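Local coordinates for protein PrimPol AEP domain (PP-N190) (Cyanophage S-2L, PDB 6ZP9) that probably synthesises primers and extends DNA strands, as the archaeo-eukaryotic primase (AEP) domain of a phage primase-polymerase, in a virus whose DNA carries 2-aminoadenine, at residues A87-D93 / K121-W127; H22-R27 / Y126-H130; K45-W49 / A61-F66. All coordinates share one frame; numbering follows the deposited sequence. Where two conformers were deposited one is given.

Interaction 1: A87-D93 / K121-W127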
loop_
_atom_site.group_PDB
_atom_site.type_symbol
_atom_site.label_atom_id
_atom_site.label_comp_id
_atom_site.label_asym_id
_atom_site.label_seq_id
_atom_site.Cartn_x
_atom_site.Cartn_y
_atom_site.Cartn_z
ATOM N N ALA A 87 -6.843 5.675 3.088
ATOM C CA ALA A 87 -7.286 4.295 2.944
ATOM C C ALA A 87 -6.823 3.498 4.154
ATOM O O ALA A 87 -5.822 3.845 4.781
ATOM C CB ALA A 87 -6.715 3.668 1.663
ATOM N N ILE A 88 -7.544 2.426 4.477
ATOM C CA ILE A 88 -6.974 1.354 5.287
ATOM C C ILE A 88 -6.583 0.231 4.332
ATOM O O ILE A 88 -7.060 0.156 3.193
ATOM C CB ILE A 88 -7.924 0.846 6.398
ATOM C CG1 ILE A 88 -9.279 0.434 5.807
ATOM C CG2 ILE A 88 -8.045 1.898 7.512
ATOM C CD1 ILE A 88 -10.236 -0.150 6.837
ATOM N N PHE A 89 -5.701 -0.654 4.792
ATOM C CA PHE A 89 -5.090 -1.628 3.894
ATOM C C PHE A 89 -4.411 -2.715 4.713
ATOM O O PHE A 89 -4.055 -2.505 5.879
ATOM C CB PHE A 89 -4.076 -0.955 2.960
ATOM C CG PHE A 89 -3.094 -0.058 3.676
ATOM C CD1 PHE A 89 -3.391 1.283 3.887
ATOM C CD2 PHE A 89 -1.891 -0.555 4.143
ATOM C CE1 PHE A 89 -2.508 2.112 4.552
ATOM C CE2 PHE A 89 -0.998 0.267 4.804
ATOM C CZ PHE A 89 -1.306 1.608 5.008
ATOM N N GLY A 90 -4.215 -3.874 4.088
ATOM C CA GLY A 90 -3.500 -4.932 4.782
ATOM C C GLY A 90 -3.193 -6.102 3.876
ATOM O O GLY A 90 -3.527 -6.111 2.689
ATOM N N GLU A 91 -2.551 -7.103 4.466
ATOM C CA GLU A 91 -2.125 -8.281 3.728
ATOM C C GLU A 91 -2.011 -9.444 4.697
ATOM O O GLU A 91 -1.694 -9.252 5.873
ATOM C CB GLU A 91 -0.766 -8.051 3.042
ATOM C CG GLU A 91 0.342 -7.705 4.039
ATOM C CD GLU A 91 1.717 -7.495 3.406
ATOM O OE1 GLU A 91 2.062 -8.188 2.425
ATOM O OE2 GLU A 91 2.469 -6.630 3.901
ATOM N N TRP A 92 -2.256 -10.653 4.197
ATOM C CA TRP A 92 -1.919 -11.847 4.959
ATOM C C TRP A 92 -0.438 -12.163 4.798
ATOM O O TRP A 92 0.156 -11.932 3.743
ATOM C CB TRP A 92 -2.779 -13.033 4.526
ATOM C CG TRP A 92 -4.158 -12.951 5.138
ATOM C CD1 TRP A 92 -4.497 -13.203 6.445
ATOM C CD2 TRP A 92 -5.372 -12.556 4.483
ATOM N NE1 TRP A 92 -5.843 -12.996 6.635
ATOM C CE2 TRP A 92 -6.405 -12.598 5.451
ATOM C CE3 TRP A 92 -5.689 -12.172 3.171
ATOM C CZ2 TRP A 92 -7.729 -12.277 5.147
ATOM C CZ3 TRP A 92 -7.009 -11.850 2.875
ATOM C CH2 TRP A 92 -8.012 -11.905 3.862
ATOM N N ASP A 93 0.168 -12.666 5.872
ATOM C CA ASP A 93 1.590 -12.997 5.836
ATOM C C ASP A 93 1.883 -14.127 4.860
ATOM O O ASP A 93 3.002 -14.220 4.341
ATOM C CB ASP A 93 2.084 -13.373 7.239
ATOM C CG ASP A 93 3.520 -12.959 7.482
ATOM O OD1 ASP A 93 4.143 -12.395 6.564
ATOM O OD2 ASP A 93 4.036 -13.228 8.593
ATOM N N LYS A 121 4.716 -12.858 -2.013
ATOM C CA LYS A 121 3.887 -13.878 -1.389
ATOM C C LYS A 121 2.519 -13.372 -0.949
ATOM O O LYS A 121 1.718 -14.179 -0.467
ATOM C CB LYS A 121 4.611 -14.470 -0.174
ATOM C CG LYS A 121 4.875 -13.456 0.930
ATOM C CD LYS A 121 5.528 -14.105 2.142
ATOM C CE LYS A 121 5.964 -13.059 3.154
ATOM N NZ LYS A 121 4.955 -12.864 4.229
ATOM N N SER A 122 2.212 -12.083 -1.102
ATOM C CA SER A 122 0.995 -11.523 -0.532
ATOM C C SER A 122 0.260 -10.649 -1.540
ATOM O O SER A 122 0.877 -9.946 -2.343
ATOM C CB SER A 122 1.321 -10.625 0.693
ATOM O OG SER A 122 1.902 -11.394 1.732
ATOM N N ILE A 123 -1.055 -10.739 -1.505
ATOM C CA ILE A 123 -1.947 -9.765 -2.124
ATOM C C ILE A 123 -2.118 -8.602 -1.159
ATOM O O ILE A 123 -2.194 -8.797 0.066
ATOM C CB ILE A 123 -3.305 -10.420 -2.451
ATOM C CG1 ILE A 123 -3.129 -11.624 -3.391
ATOM C CG2 ILE A 123 -4.324 -9.382 -2.974
ATOM C CD1 ILE A 123 -2.560 -11.294 -4.773
ATOM N N HIS A 124 -2.178 -7.384 -1.691
ATOM C CA HIS A 124 -2.467 -6.200 -0.892
ATOM C C HIS A 124 -3.905 -5.753 -1.139
ATOM O O HIS A 124 -4.347 -5.678 -2.291
ATOM C CB HIS A 124 -1.488 -5.073 -1.225
ATOM C CG HIS A 124 -0.092 -5.333 -0.745
ATOM N ND1 HIS A 124 0.926 -4.410 -0.863
ATOM C CD2 HIS A 124 0.453 -6.417 -0.145
ATOM C CE1 HIS A 124 2.034 -4.910 -0.349
ATOM N NE2 HIS A 124 1.775 -6.128 0.094
ATOM N N HIS A 125 -4.632 -5.476 -0.058
ATOM C CA HIS A 125 -6.031 -5.070 -0.118
ATOM C C HIS A 125 -6.160 -3.641 0.385
ATOM O O HIS A 125 -5.609 -3.306 1.435
ATOM C CB HIS A 125 -6.909 -5.992 0.735
ATOM C CG HIS A 125 -6.596 -7.441 0.562
ATOM N ND1 HIS A 125 -7.266 -8.244 -0.335
ATOM C CD2 HIS A 125 -5.680 -8.233 1.167
ATOM C CE1 HIS A 125 -6.774 -9.469 -0.277
ATOM N NE2 HIS A 125 -5.811 -9.490 0.626
ATOM N N TYR A 126 -6.895 -2.811 -0.347
ATOM C CA TYR A 126 -7.110 -1.418 0.021
ATOM C C TYR A 126 -8.596 -1.073 0.089
ATOM O O TYR A 126 -9.377 -1.457 -0.787
ATOM C CB TYR A 126 -6.465 -0.482 -0.980
ATOM C CG TYR A 126 -4.960 -0.425 -0.992
ATOM C CD1 TYR A 126 -4.216 -1.371 -1.692
ATOM C CD2 TYR A 126 -4.288 0.611 -0.362
ATOM C CE1 TYR A 126 -2.846 -1.290 -1.749
ATOM C CE2 TYR A 126 -2.921 0.696 -0.405
ATOM C CZ TYR A 126 -2.205 -0.248 -1.103
ATOM O OH TYR A 126 -0.835 -0.151 -1.157
ATOM N N TRP A 127 -8.971 -0.301 1.103
ATOM C CA TRP A 127 -10.306 0.273 1.216
ATOM C C TRP A 127 -10.135 1.789 1.296
ATOM O O TRP A 127 -9.589 2.306 2.280
ATOM C CB TRP A 127 -11.046 -0.276 2.439
ATOM C CG TRP A 127 -11.393 -1.750 2.382
ATOM C CD1 TRP A 127 -12.609 -2.303 2.063
ATOM C CD2 TRP A 127 -10.527 -2.847 2.692
ATOM N NE1 TRP A 127 -12.541 -3.676 2.142
ATOM C CE2 TRP A 127 -11.280 -4.036 2.530
ATOM C CE3 TRP A 127 -9.186 -2.945 3.082
ATOM C CZ2 TRP A 127 -10.733 -5.304 2.739
ATOM C CZ3 TRP A 127 -8.644 -4.216 3.290
ATOM C CH2 TRP A 127 -9.420 -5.374 3.119
HETATM O O HOH W 1 4.068 -7.744 0.861
HETATM O O HOH W 2 -3.241 -10.784 1.469
#

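Interaction 2: H22-R27 / Y126-H130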
loop_
_atom_site.group_PDB
_atom_site.type_symbol
_atom_site.label_atom_id
_atom_site.label_comp_id
_atom_site.label_asym_id
_atom_site.label_seq_id
_atom_site.Cartn_x
_atom_site.Cartn_y
_atom_site.Cartn_z
ATOM N N HIS A 22 -2.061 3.850 -9.112
ATOM C CA HIS A 22 -1.944 3.630 -7.671
ATOM C C HIS A 22 -2.201 4.919 -6.901
ATOM O O HIS A 22 -2.990 4.942 -5.947
ATOM C CB HIS A 22 -0.550 3.073 -7.351
ATOM C CG HIS A 22 -0.462 2.343 -6.046
ATOM N ND1 HIS A 22 0.603 1.524 -5.727
ATOM C CD2 HIS A 22 -1.296 2.312 -4.975
ATOM C CE1 HIS A 22 0.422 1.017 -4.517
ATOM N NE2 HIS A 22 -0.724 1.476 -4.041
ATOM N N LEU A 23 -1.545 6.009 -7.314
ATOM C CA LEU A 23 -1.743 7.304 -6.662
ATOM C C LEU A 23 -3.178 7.793 -6.820
ATOM O O LEU A 23 -3.766 8.334 -5.874
ATOM C CB LEU A 23 -0.771 8.339 -7.243
ATOM C CG LEU A 23 0.576 8.544 -6.539
ATOM C CD1 LEU A 23 1.255 7.228 -6.310
ATOM C CD2 LEU A 23 1.469 9.437 -7.373
ATOM N N SER A 24 -3.747 7.623 -8.018
ATOM C CA SER A 24 -5.099 8.083 -8.293
ATOM C C SER A 24 -6.120 7.358 -7.423
ATOM O O SER A 24 -6.999 7.981 -6.813
ATOM C CB SER A 24 -5.407 7.865 -9.774
ATOM O OG SER A 24 -6.557 8.596 -10.145
ATOM N N LEU A 25 -6.031 6.035 -7.362
ATOM C CA LEU A 25 -6.979 5.292 -6.546
ATOM C C LEU A 25 -6.846 5.652 -5.069
ATOM O O LEU A 25 -7.832 5.605 -4.327
ATOM C CB LEU A 25 -6.786 3.798 -6.771
ATOM C CG LEU A 25 -7.084 3.312 -8.196
ATOM C CD1 LEU A 25 -6.714 1.831 -8.325
ATOM C CD2 LEU A 25 -8.545 3.531 -8.569
ATOM N N LEU A 26 -5.657 6.042 -4.631
ATOM C CA LEU A 26 -5.461 6.485 -3.258
ATOM C C LEU A 26 -5.794 7.956 -3.055
ATOM O O LEU A 26 -5.588 8.468 -1.945
ATOM C CB LEU A 26 -4.018 6.219 -2.820
ATOM C CG LEU A 26 -3.674 4.740 -2.623
ATOM C CD1 LEU A 26 -2.188 4.620 -2.297
ATOM C CD2 LEU A 26 -4.540 4.110 -1.526
ATOM N N ARG A 27 -6.306 8.632 -4.089
ATOM C CA ARG A 27 -6.646 10.060 -4.040
ATOM C C ARG A 27 -5.464 10.907 -3.566
ATOM O O ARG A 27 -5.632 11.931 -2.896
ATOM C CB ARG A 27 -7.893 10.292 -3.182
ATOM C CG ARG A 27 -9.119 9.577 -3.768
ATOM C CD ARG A 27 -10.364 9.647 -2.873
ATOM N NE ARG A 27 -10.797 11.021 -2.644
ATOM C CZ ARG A 27 -11.619 11.685 -3.450
ATOM N NH1 ARG A 27 -12.099 11.095 -4.536
ATOM N NH2 ARG A 27 -11.967 12.933 -3.167
ATOM N N TYR A 126 -6.895 -2.811 -0.347
ATOM C CA TYR A 126 -7.110 -1.418 0.021
ATOM C C TYR A 126 -8.596 -1.073 0.089
ATOM O O TYR A 126 -9.377 -1.457 -0.787
ATOM C CB TYR A 126 -6.465 -0.482 -0.980
ATOM C CG TYR A 126 -4.960 -0.425 -0.992
ATOM C CD1 TYR A 126 -4.216 -1.371 -1.692
ATOM C CD2 TYR A 126 -4.288 0.611 -0.362
ATOM C CE1 TYR A 126 -2.846 -1.290 -1.749
ATOM C CE2 TYR A 126 -2.921 0.696 -0.405
ATOM C CZ TYR A 126 -2.205 -0.248 -1.103
ATOM O OH TYR A 126 -0.835 -0.151 -1.157
ATOM N N TRP A 127 -8.971 -0.301 1.103
ATOM C CA TRP A 127 -10.306 0.273 1.216
ATOM C C TRP A 127 -10.135 1.789 1.296
ATOM O O TRP A 127 -9.589 2.306 2.280
ATOM C CB TRP A 127 -11.046 -0.276 2.439
ATOM C CG TRP A 127 -11.393 -1.750 2.382
ATOM C CD1 TRP A 127 -12.609 -2.303 2.063
ATOM C CD2 TRP A 127 -10.527 -2.847 2.692
ATOM N NE1 TRP A 127 -12.541 -3.676 2.142
ATOM C CE2 TRP A 127 -11.280 -4.036 2.530
ATOM C CE3 TRP A 127 -9.186 -2.945 3.082
ATOM C CZ2 TRP A 127 -10.733 -5.304 2.739
ATOM C CZ3 TRP A 127 -8.644 -4.216 3.290
ATOM C CH2 TRP A 127 -9.420 -5.374 3.119
ATOM N N VAL A 128 -10.585 2.502 0.258
ATOM C CA VAL A 128 -10.339 3.935 0.121
ATOM C C VAL A 128 -11.552 4.707 0.615
ATOM O O VAL A 128 -12.695 4.355 0.296
ATOM C CB VAL A 128 -10.020 4.295 -1.341
ATOM C CG1 VAL A 128 -9.744 5.787 -1.464
ATOM C CG2 VAL A 128 -8.831 3.475 -1.826
ATOM N N PHE A 129 -11.310 5.763 1.390
ATOM C CA PHE A 129 -12.385 6.583 1.929
ATOM C C PHE A 129 -12.671 7.782 1.023
ATOM O O PHE A 129 -11.839 8.187 0.206
ATOM C CB PHE A 129 -12.039 7.061 3.338
ATOM C CG PHE A 129 -11.814 5.946 4.306
ATOM C CD1 PHE A 129 -12.887 5.217 4.800
ATOM C CD2 PHE A 129 -10.530 5.619 4.719
ATOM C CE1 PHE A 129 -12.683 4.176 5.692
ATOM C CE2 PHE A 129 -10.318 4.584 5.608
ATOM C CZ PHE A 129 -11.396 3.860 6.094
ATOM N N HIS A 130 -13.871 8.353 1.184
ATOM C CA HIS A 130 -14.250 9.513 0.383
ATOM C C HIS A 130 -13.490 10.776 0.785
ATOM O O HIS A 130 -13.346 11.690 -0.038
ATOM C CB HIS A 130 -15.772 9.734 0.457
ATOM C CG HIS A 130 -16.303 9.959 1.842
ATOM N ND1 HIS A 130 -15.998 11.078 2.589
ATOM C CD2 HIS A 130 -17.150 9.222 2.604
ATOM C CE1 HIS A 130 -16.616 11.014 3.757
ATOM N NE2 HIS A 130 -17.326 9.900 3.790
HETATM O O HOH W 3 -11.268 14.078 -0.380
#

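Interaction 3: K45-W49 / A61-F66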
loop_
_atom_site.group_PDB
_atom_site.type_symbol
_atom_site.label_atom_id
_atom_site.label_comp_id
_atom_site.label_asym_id
_atom_site.label_seq_id
_atom_site.Cartn_x
_atom_site.Cartn_y
_atom_site.Cartn_z
ATOM N N LYS A 45 23.008 -4.786 3.759
ATOM C CA LYS A 45 22.937 -3.589 4.597
ATOM C C LYS A 45 23.127 -2.317 3.770
ATOM O O LYS A 45 24.037 -1.512 3.994
ATOM C CB LYS A 45 23.941 -3.683 5.743
ATOM C CG LYS A 45 23.546 -4.758 6.757
ATOM C CD LYS A 45 24.763 -5.427 7.329
ATOM C CE LYS A 45 25.133 -4.821 8.672
ATOM N NZ LYS A 45 24.541 -5.592 9.815
ATOM N N VAL A 46 22.228 -2.164 2.785
ATOM C CA VAL A 46 22.157 -1.013 1.891
ATOM C C VAL A 46 21.114 -0.048 2.433
ATOM O O VAL A 46 20.027 -0.461 2.849
ATOM C CB VAL A 46 21.812 -1.469 0.464
ATOM C CG1 VAL A 46 21.598 -0.289 -0.457
ATOM C CG2 VAL A 46 22.906 -2.369 -0.074
ATOM N N LYS A 47 21.445 1.233 2.444
ATOM C CA LYS A 47 20.538 2.242 2.977
ATOM C C LYS A 47 19.342 2.473 2.048
ATOM O O LYS A 47 19.490 2.612 0.831
ATOM C CB LYS A 47 21.293 3.551 3.185
ATOM C CG LYS A 47 20.504 4.626 3.892
ATOM C CD LYS A 47 21.347 5.877 4.037
ATOM C CE LYS A 47 20.718 6.847 5.008
ATOM N NZ LYS A 47 21.528 8.088 5.075
ATOM N N ALA A 48 18.147 2.528 2.632
ATOM C CA ALA A 48 16.955 2.845 1.854
ATOM C C ALA A 48 16.990 4.297 1.384
ATOM O O ALA A 48 17.551 5.172 2.047
ATOM C CB ALA A 48 15.690 2.604 2.682
ATOM N N TRP A 49 16.390 4.553 0.221
ATOM C CA TRP A 49 16.189 5.921 -0.248
ATOM C C TRP A 49 14.847 6.429 0.248
ATOM O O TRP A 49 13.846 5.715 0.177
ATOM C CB TRP A 49 16.184 6.014 -1.771
ATOM C CG TRP A 49 17.380 5.512 -2.489
ATOM C CD1 TRP A 49 18.463 4.861 -1.967
ATOM C CD2 TRP A 49 17.613 5.618 -3.894
ATOM N NE1 TRP A 49 19.362 4.559 -2.967
ATOM C CE2 TRP A 49 18.858 5.014 -4.160
ATOM C CE3 TRP A 49 16.887 6.174 -4.957
ATOM C CZ2 TRP A 49 19.393 4.946 -5.444
ATOM C CZ3 TRP A 49 17.416 6.101 -6.233
ATOM C CH2 TRP A 49 18.659 5.494 -6.465
ATOM N N ALA A 61 16.309 4.055 -9.130
ATOM C CA ALA A 61 16.233 3.029 -8.093
ATOM C C ALA A 61 15.974 1.645 -8.685
ATOM O O ALA A 61 16.591 0.658 -8.265
ATOM C CB ALA A 61 15.145 3.390 -7.078
ATOM N N VAL A 62 15.065 1.547 -9.659
ATOM C CA VAL A 62 14.724 0.244 -10.225
ATOM C C VAL A 62 15.911 -0.348 -10.976
ATOM O O VAL A 62 16.256 -1.520 -10.792
ATOM C CB VAL A 62 13.487 0.351 -11.133
ATOM C CG1 VAL A 62 13.291 -0.949 -11.912
ATOM C CG2 VAL A 62 12.241 0.685 -10.304
ATOM N N THR A 63 16.560 0.446 -11.832
ATOM C CA THR A 63 17.704 -0.102 -12.562
ATOM C C THR A 63 18.865 -0.444 -11.632
ATOM O O THR A 63 19.631 -1.366 -11.926
ATOM C CB THR A 63 18.176 0.868 -13.647
ATOM O OG1 THR A 63 18.613 2.086 -13.037
ATOM C CG2 THR A 63 17.064 1.177 -14.626
ATOM N N GLN A 64 19.030 0.287 -10.504
ATOM C CA GLN A 64 20.069 -0.064 -9.539
ATOM C C GLN A 64 19.747 -1.349 -8.790
ATOM O O GLN A 64 20.665 -2.010 -8.293
ATOM C CB GLN A 64 20.307 1.062 -8.569
ATOM C CG GLN A 64 21.320 2.073 -9.046
ATOM C CD GLN A 64 21.648 3.102 -7.985
ATOM O OE1 GLN A 64 22.022 2.762 -6.853
ATOM N NE2 GLN A 64 21.483 4.376 -8.333
ATOM N N GLY A 65 18.473 -1.711 -8.676
ATOM C CA GLY A 65 18.111 -2.983 -8.082
ATOM C C GLY A 65 17.237 -2.909 -6.843
ATOM O O GLY A 65 17.091 -3.917 -6.152
ATOM N N PHE A 66 16.651 -1.747 -6.546
ATOM C CA PHE A 66 15.831 -1.586 -5.351
ATOM C C PHE A 66 14.390 -2.023 -5.609
ATOM O O PHE A 66 13.902 -1.989 -6.741
ATOM C CB PHE A 66 15.821 -0.125 -4.889
ATOM C CG PHE A 66 17.126 0.361 -4.308
ATOM C CD1 PHE A 66 18.170 0.756 -5.136
ATOM C CD2 PHE A 66 17.292 0.465 -2.939
ATOM C CE1 PHE A 66 19.356 1.223 -4.607
ATOM C CE2 PHE A 66 18.479 0.925 -2.402
ATOM C CZ PHE A 66 19.513 1.312 -3.241
HETATM O O HOH W 4 22.177 3.855 -4.311
#

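Interaction 1: A87-D93 / K121-W127
Ile88 and Trp127 form an antiparallel hydrogen-bonded pair: Ile88 N donates to Trp127 O (3.0 Å) and Trp127 N to Ile88 O (2.9 Å). Gly90 and His125 repeat the pattern two residues on, and the intervening Phe89-Tyr126 pair is non-hydrogen-bonded. This joins edge strand 85-90 to strand 123-129.

Apolar contacts divide between the two faces of the sheet. On one, Phe89 CB sits over a face of the Tyr126 ring, 4.1 Å from its centroid, in a CH-pi contact, while the two rings lie obliquely. On the other, Ile88 CG1 packs on Trp127 CB at 3.9 Å.

Trp92 and His125 make a separate, oblique aromatic pair, planes at 80°. Their outer nitrogens are held by Ala149 O (Trp92 NE1) and Gln115 (His125 ND1).

Polar contacts gather beyond Gly90. Water 2 joins Trp92 N, Ile123 O and His125 NE2. The Glu91 chain, with CG between backbone N and carbonyl carbon (chi1 59°) and extended thereafter, runs alongside His124, carboxylate and imidazole planes 78° apart. A weak, bent bond of 3.1 Å links His124 NE2 to Glu91 OE1. Water 1 bridges the same two atoms, donating to Glu91 OE1 at 2.6 Å. Ser122 OG, in one of two conformers, bonds to Trp92 O at 2.7 Å. Lys121 NZ approaches Asp93 OD1 and O at distances too short to trust in detail.

Glu91-Trp92-Asp93 and Ser122-Ile123-His124 resemble the acidic and SxH motifs of AEP enzymes, consistent with an active site here. The bonds themselves hold the Glu91 carboxylate between His124, water 1 and Asn155.

Interaction 2: H22-R27 / Y126-H130
Leu26 and Tyr126 make the close apolar contact here: CD2 of Leu26 reaches Tyr126 CD2 at 3.7 Å and continues toward Val128 CG2. Leu25 adds its backbone, since Val128 straddles Leu25 O with CG1 and CG2 each 3.4 Å from that oxygen. At the far end of the tyrosine, the His22 ring turns its edge toward the Tyr126 face in an offset edge-to-face pair, planes 86° apart. A chi1 of -159° sets His22 CG anti to the backbone N and carries the imidazole out to the phenol. Its NE2 makes a weak hydrogen bond of 3.3 Å to Tyr126 OH, while ND1 accepts from Ala165 N.

Helix 16-25 thus packs its C-terminal turn on strand 123-129, with Phe114 of strand 114-117 touching Leu25, Leu26, Tyr126 and Val128. A Schellman motif closes the helix: Arg27, with positive phi, donates its N to Ser24 O at 2.9 Å, and its side chain reaches toward the end of the strand.

The solvent side is looser. Arg27 CD passes 3.7 Å from Phe129 O, and His130 O lies over one face of the guanidinium without a direct bond. Water 3, in the guanidinium plane, accepts from Arg27 NH2 at 3.1 Å and donates to His130 O.

Interaction 3: K45-W49 / A61-F66
The indole of Trp49 has Phe66 CD1 above one face, near the rim, and Gln64 NE2 and water 4 at its edge, in its plane. Phe66 in turn has Lys47 O near the plane at its edge, as well as Ala61 O and Gln64 OE1. The five-membered ring of Trp49 and the phenyl ring of Phe66 stand 4.3 Å apart between centroids with planes at 49°, an oblique pair whose nearest atoms are Trp49 NE1 and Phe66 CZ, at 3.3 Å.

The setting is a beta-alpha-beta crossover: strand 49-52 leads into helix 55-64, and strand 67-71 follows, parallel to the first with strand 34-38 between them. Trp49 opens this unit, and Phe66 stands just before its last strand. With chi2 near zero (6°), Trp49 CD1 eclipses its own CA, and the six-membered ring is thrown outward onto the helix. There Trp49 CZ3 rests on Ala61 CB at 3.6 Å. Val46 CG1 closes on Phe66 CZ at 3.8 Å from the loop before the strand, while Trp39 meets Phe66 edge-to-face and Ala37 of strand 34-38 lies against it.

Polar groups border the apolar patch on its exposed side. The Gln64 amide, in one of two conformers, meets the CZ2/CH2 edge of Trp49, its plane turned 65° from the indole, and Asp60 OD1 accepts from its NE2. Water 4 donates to Gln64 OE1 at 2.8 Å and accepts a weak bond from Trp49 NE1.

The helix ends in a Schellman motif at Gly65, where a CB would be jammed against the carbonyl O of Gln64. Ala61 O takes the Schellman bond from Phe66 N at 3.0 Å and a helical bond from Gly65 N, which also bonds weakly to Val62 O.

Overall arrangement
Interactions 1 and 2 share Tyr126 and Trp127 on strand 123-129, so this one strand serves both sheet pairing and helix packing; their centres are about 13 Å apart. They meet directly where Ala87 CB touches Leu26 CD2 at 3.9 Å and Ile88 N approaches Phe129 CE2 at 3.7 Å. Interaction 3 lies beside the other antiparallel sheet, about 23 Å from interaction 1 and about 26 Å from interaction 2 between centres, with no touch to either. The probable catalytic motifs lie in interaction 1, at the end of strand 85-90 and the start of strand 123-129. The bound calcium sits by the opposite end of strand 123-129, about 7 Å from the His130 side chain and about 10 Å from that of Trp127.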